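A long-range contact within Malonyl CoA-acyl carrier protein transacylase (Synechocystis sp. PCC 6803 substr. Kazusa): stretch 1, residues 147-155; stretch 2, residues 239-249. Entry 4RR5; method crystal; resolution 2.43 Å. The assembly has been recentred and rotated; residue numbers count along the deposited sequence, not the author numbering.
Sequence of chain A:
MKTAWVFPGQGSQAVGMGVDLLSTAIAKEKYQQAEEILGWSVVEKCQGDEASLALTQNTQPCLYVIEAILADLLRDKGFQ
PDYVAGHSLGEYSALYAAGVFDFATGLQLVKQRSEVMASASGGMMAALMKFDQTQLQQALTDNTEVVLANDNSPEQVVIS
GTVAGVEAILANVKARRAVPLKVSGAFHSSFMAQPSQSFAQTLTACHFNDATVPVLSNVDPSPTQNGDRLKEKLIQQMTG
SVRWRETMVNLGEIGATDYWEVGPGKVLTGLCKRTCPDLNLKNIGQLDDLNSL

Stretch 1 (147-155) VLANDNSPE
Stretch 2 239-249: TGSVRWRETMV

The backbone of Asp-151 joins a strand to both a parallel neighbour and the helix that follows it: its N donates to Val-242 O (2.7 Å), while its O accepts from Arg-245 N (2.8 Å, nearly linear). Stretch 1 is extended from Val-147 to Ser-153, although Ala-149 (phi/psi -109/-39) and Asn-152 (-99/-51) leave beta values; Pro-154 and Glu-155 follow as loop. In stretch 2, an extended segment passes through Ser-241 (-83/148) and Val-242 (-89/104) into a helix that continues past Val-249; the helix axis lies 42° from the strand direction and approaches it to 6.3 Å. Register is parallel, Asn-150 beside Val-242 (CA to CA 4.5 Å), with Val-242 N donating to Ala-149 O (2.7 Å). Val-242 (chi1 t) and Asn-150 (m) share one sheet face; Asp-151 (t) projects to the other. There Arg-245 (t, t, p, chi4 80°), its CA-to-CB bond toward the strand, forms a salt bridge from NE to Asp-151 OD2 (2.7 Å), though the N-H...OD2 angle of 125° makes the hydrogen bond weak. A water donates to Asp-151 OD2 (2.4 Å) and Glu-246 OE1 (3.2 Å), bridging two carboxylates, and accepts from Glu-246 N (2.8 Å). Met-248 (m, t, m) packs its methyl CE against the carbonyl Asn-152 O (3.1 Å), and Pro-154 CD makes an apolar contact with Arg-245 CD (3.9 Å), on the arginine's aliphatic part.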

# COMPACT_ATOMS: atom_id res chain seq x y z
N VAL A 147 -14.37 -0.69 12.54
CA VAL A 147 -13.83 -1.98 12.12
C VAL A 147 -12.29 -1.94 12.07
O VAL A 147 -11.68 -0.86 12.11
CB VAL A 147 -14.39 -2.39 10.75
CG1 VAL A 147 -13.65 -1.69 9.62
CG2 VAL A 147 -14.35 -3.91 10.57
N LEU A 148 -11.67 -3.11 11.98
CA LEU A 148 -10.23 -3.18 11.84
C LEU A 148 -9.87 -3.12 10.35
O LEU A 148 -10.36 -3.91 9.55
CB LEU A 148 -9.68 -4.45 12.48
CG LEU A 148 -8.18 -4.42 12.79
CD1 LEU A 148 -7.88 -4.99 14.15
CD2 LEU A 148 -7.43 -5.20 11.73
N ALA A 149 -9.02 -2.16 10.00
CA ALA A 149 -8.74 -1.80 8.61
C ALA A 149 -7.35 -2.23 8.17
O ALA A 149 -7.14 -2.66 7.04
CB ALA A 149 -8.92 -0.28 8.41
N ASN A 150 -6.39 -2.10 9.08
CA ASN A 150 -5.07 -2.67 8.88
C ASN A 150 -4.76 -3.58 10.04
O ASN A 150 -4.99 -3.22 11.20
CB ASN A 150 -3.96 -1.61 8.82
CG ASN A 150 -4.11 -0.67 7.65
OD1 ASN A 150 -5.03 -0.77 6.83
ND2 ASN A 150 -3.20 0.30 7.58
N ASP A 151 -4.22 -4.76 9.73
CA ASP A 151 -3.54 -5.54 10.75
C ASP A 151 -2.07 -5.58 10.36
O ASP A 151 -1.66 -6.36 9.50
CB ASP A 151 -4.14 -6.94 10.84
CG ASP A 151 -3.33 -7.85 11.75
OD1 ASP A 151 -2.75 -7.37 12.74
OD2 ASP A 151 -3.28 -9.07 11.48
N ASN A 152 -1.28 -4.72 10.99
CA ASN A 152 0.07 -4.45 10.51
C ASN A 152 1.19 -5.21 11.23
O ASN A 152 2.05 -5.81 10.58
CB ASN A 152 0.32 -2.95 10.60
CG ASN A 152 -0.47 -2.17 9.57
OD1 ASN A 152 -0.72 -2.66 8.47
ND2 ASN A 152 -0.89 -0.94 9.93
N SER A 153 1.21 -5.16 12.55
CA SER A 153 2.17 -5.93 13.35
C SER A 153 1.49 -6.25 14.67
O SER A 153 0.51 -5.59 15.02
CB SER A 153 3.48 -5.15 13.58
OG SER A 153 3.31 -4.06 14.48
N PRO A 154 1.98 -7.27 15.39
CA PRO A 154 1.43 -7.57 16.72
C PRO A 154 1.25 -6.33 17.61
O PRO A 154 0.32 -6.26 18.43
CB PRO A 154 2.46 -8.53 17.30
CG PRO A 154 2.94 -9.29 16.09
CD PRO A 154 2.91 -8.31 14.94
N GLU A 155 2.10 -5.34 17.42
CA GLU A 155 2.06 -4.13 18.22
C GLU A 155 1.12 -3.08 17.62
O GLU A 155 0.78 -2.10 18.28
CB GLU A 155 3.46 -3.53 18.36
CG GLU A 155 4.57 -4.55 18.58
CD GLU A 155 5.87 -3.88 18.95
OE1 GLU A 155 5.95 -2.64 18.84
OE2 GLU A 155 6.82 -4.59 19.36
N THR A 239 -12.92 -2.37 0.56
CA THR A 239 -13.83 -2.47 1.71
C THR A 239 -13.30 -3.41 2.79
O THR A 239 -13.88 -3.53 3.87
CB THR A 239 -15.21 -2.96 1.30
OG1 THR A 239 -15.06 -4.16 0.52
CG2 THR A 239 -15.92 -1.91 0.48
N GLY A 240 -12.17 -4.05 2.49
CA GLY A 240 -11.65 -5.09 3.33
C GLY A 240 -10.38 -4.69 4.01
O GLY A 240 -9.78 -3.67 3.68
N SER A 241 -9.98 -5.51 4.97
CA SER A 241 -8.85 -5.22 5.84
C SER A 241 -7.52 -5.59 5.20
O SER A 241 -7.43 -6.54 4.43
CB SER A 241 -9.01 -5.94 7.18
OG SER A 241 -8.02 -5.50 8.09
N VAL A 242 -6.50 -4.81 5.54
CA VAL A 242 -5.15 -5.08 5.09
C VAL A 242 -4.45 -6.00 6.10
O VAL A 242 -4.03 -5.58 7.20
CB VAL A 242 -4.36 -3.78 4.90
CG1 VAL A 242 -2.93 -4.07 4.53
CG2 VAL A 242 -5.02 -2.95 3.81
N ARG A 243 -4.34 -7.27 5.71
CA ARG A 243 -3.73 -8.30 6.53
C ARG A 243 -2.22 -8.35 6.33
O ARG A 243 -1.68 -9.34 5.84
CB ARG A 243 -4.39 -9.63 6.21
CG ARG A 243 -5.90 -9.49 6.27
CD ARG A 243 -6.63 -10.68 5.72
NE ARG A 243 -6.14 -11.90 6.34
CZ ARG A 243 -6.55 -13.12 6.01
NH1 ARG A 243 -7.46 -13.28 5.06
NH2 ARG A 243 -6.04 -14.16 6.65
N TRP A 244 -1.54 -7.26 6.70
CA TRP A 244 -0.12 -7.15 6.40
C TRP A 244 0.70 -8.02 7.34
O TRP A 244 1.67 -8.64 6.91
CB TRP A 244 0.37 -5.71 6.47
CG TRP A 244 1.72 -5.60 5.87
CD1 TRP A 244 2.91 -5.50 6.54
CD2 TRP A 244 2.05 -5.67 4.48
NE1 TRP A 244 3.95 -5.48 5.65
CE2 TRP A 244 3.45 -5.59 4.38
CE3 TRP A 244 1.29 -5.79 3.31
CZ2 TRP A 244 4.11 -5.61 3.14
CZ3 TRP A 244 1.95 -5.82 2.09
CH2 TRP A 244 3.34 -5.73 2.02
N ARG A 245 0.30 -8.08 8.61
CA ARG A 245 0.96 -8.98 9.56
C ARG A 245 1.07 -10.38 8.97
O ARG A 245 2.16 -10.94 8.88
CB ARG A 245 0.20 -9.01 10.89
CG ARG A 245 0.77 -10.02 11.91
CD ARG A 245 -0.05 -10.11 13.21
NE ARG A 245 -1.47 -10.43 13.01
CZ ARG A 245 -1.96 -11.66 12.80
NH1 ARG A 245 -1.15 -12.71 12.73
NH2 ARG A 245 -3.26 -11.83 12.64
N GLU A 246 -0.07 -10.93 8.55
CA GLU A 246 -0.13 -12.26 7.96
C GLU A 246 0.65 -12.33 6.65
O GLU A 246 1.07 -13.40 6.22
CB GLU A 246 -1.58 -12.68 7.70
CG GLU A 246 -2.40 -12.96 8.95
CD GLU A 246 -3.88 -13.14 8.64
OE1 GLU A 246 -4.60 -12.13 8.54
OE2 GLU A 246 -4.32 -14.30 8.46
N THR A 247 0.81 -11.18 6.01
CA THR A 247 1.54 -11.17 4.75
C THR A 247 3.00 -11.51 5.03
O THR A 247 3.59 -12.37 4.35
CB THR A 247 1.41 -9.83 4.05
OG1 THR A 247 0.05 -9.65 3.64
CG2 THR A 247 2.29 -9.80 2.82
N MET A 248 3.55 -10.87 6.05
CA MET A 248 4.94 -11.06 6.44
C MET A 248 5.22 -12.48 6.96
O MET A 248 6.25 -13.08 6.62
CB MET A 248 5.33 -10.02 7.49
CG MET A 248 5.34 -8.62 6.91
SD MET A 248 5.69 -7.34 8.09
CE MET A 248 4.24 -7.47 9.15
N VAL A 249 4.31 -13.00 7.77
CA VAL A 249 4.44 -14.36 8.28
C VAL A 249 4.42 -15.38 7.15
O VAL A 249 5.22 -16.32 7.15
CB VAL A 249 3.32 -14.71 9.28
CG1 VAL A 249 3.52 -16.10 9.84
CG2 VAL A 249 3.26 -13.68 10.40
O HOH W 1 -2.49 -9.84 9.34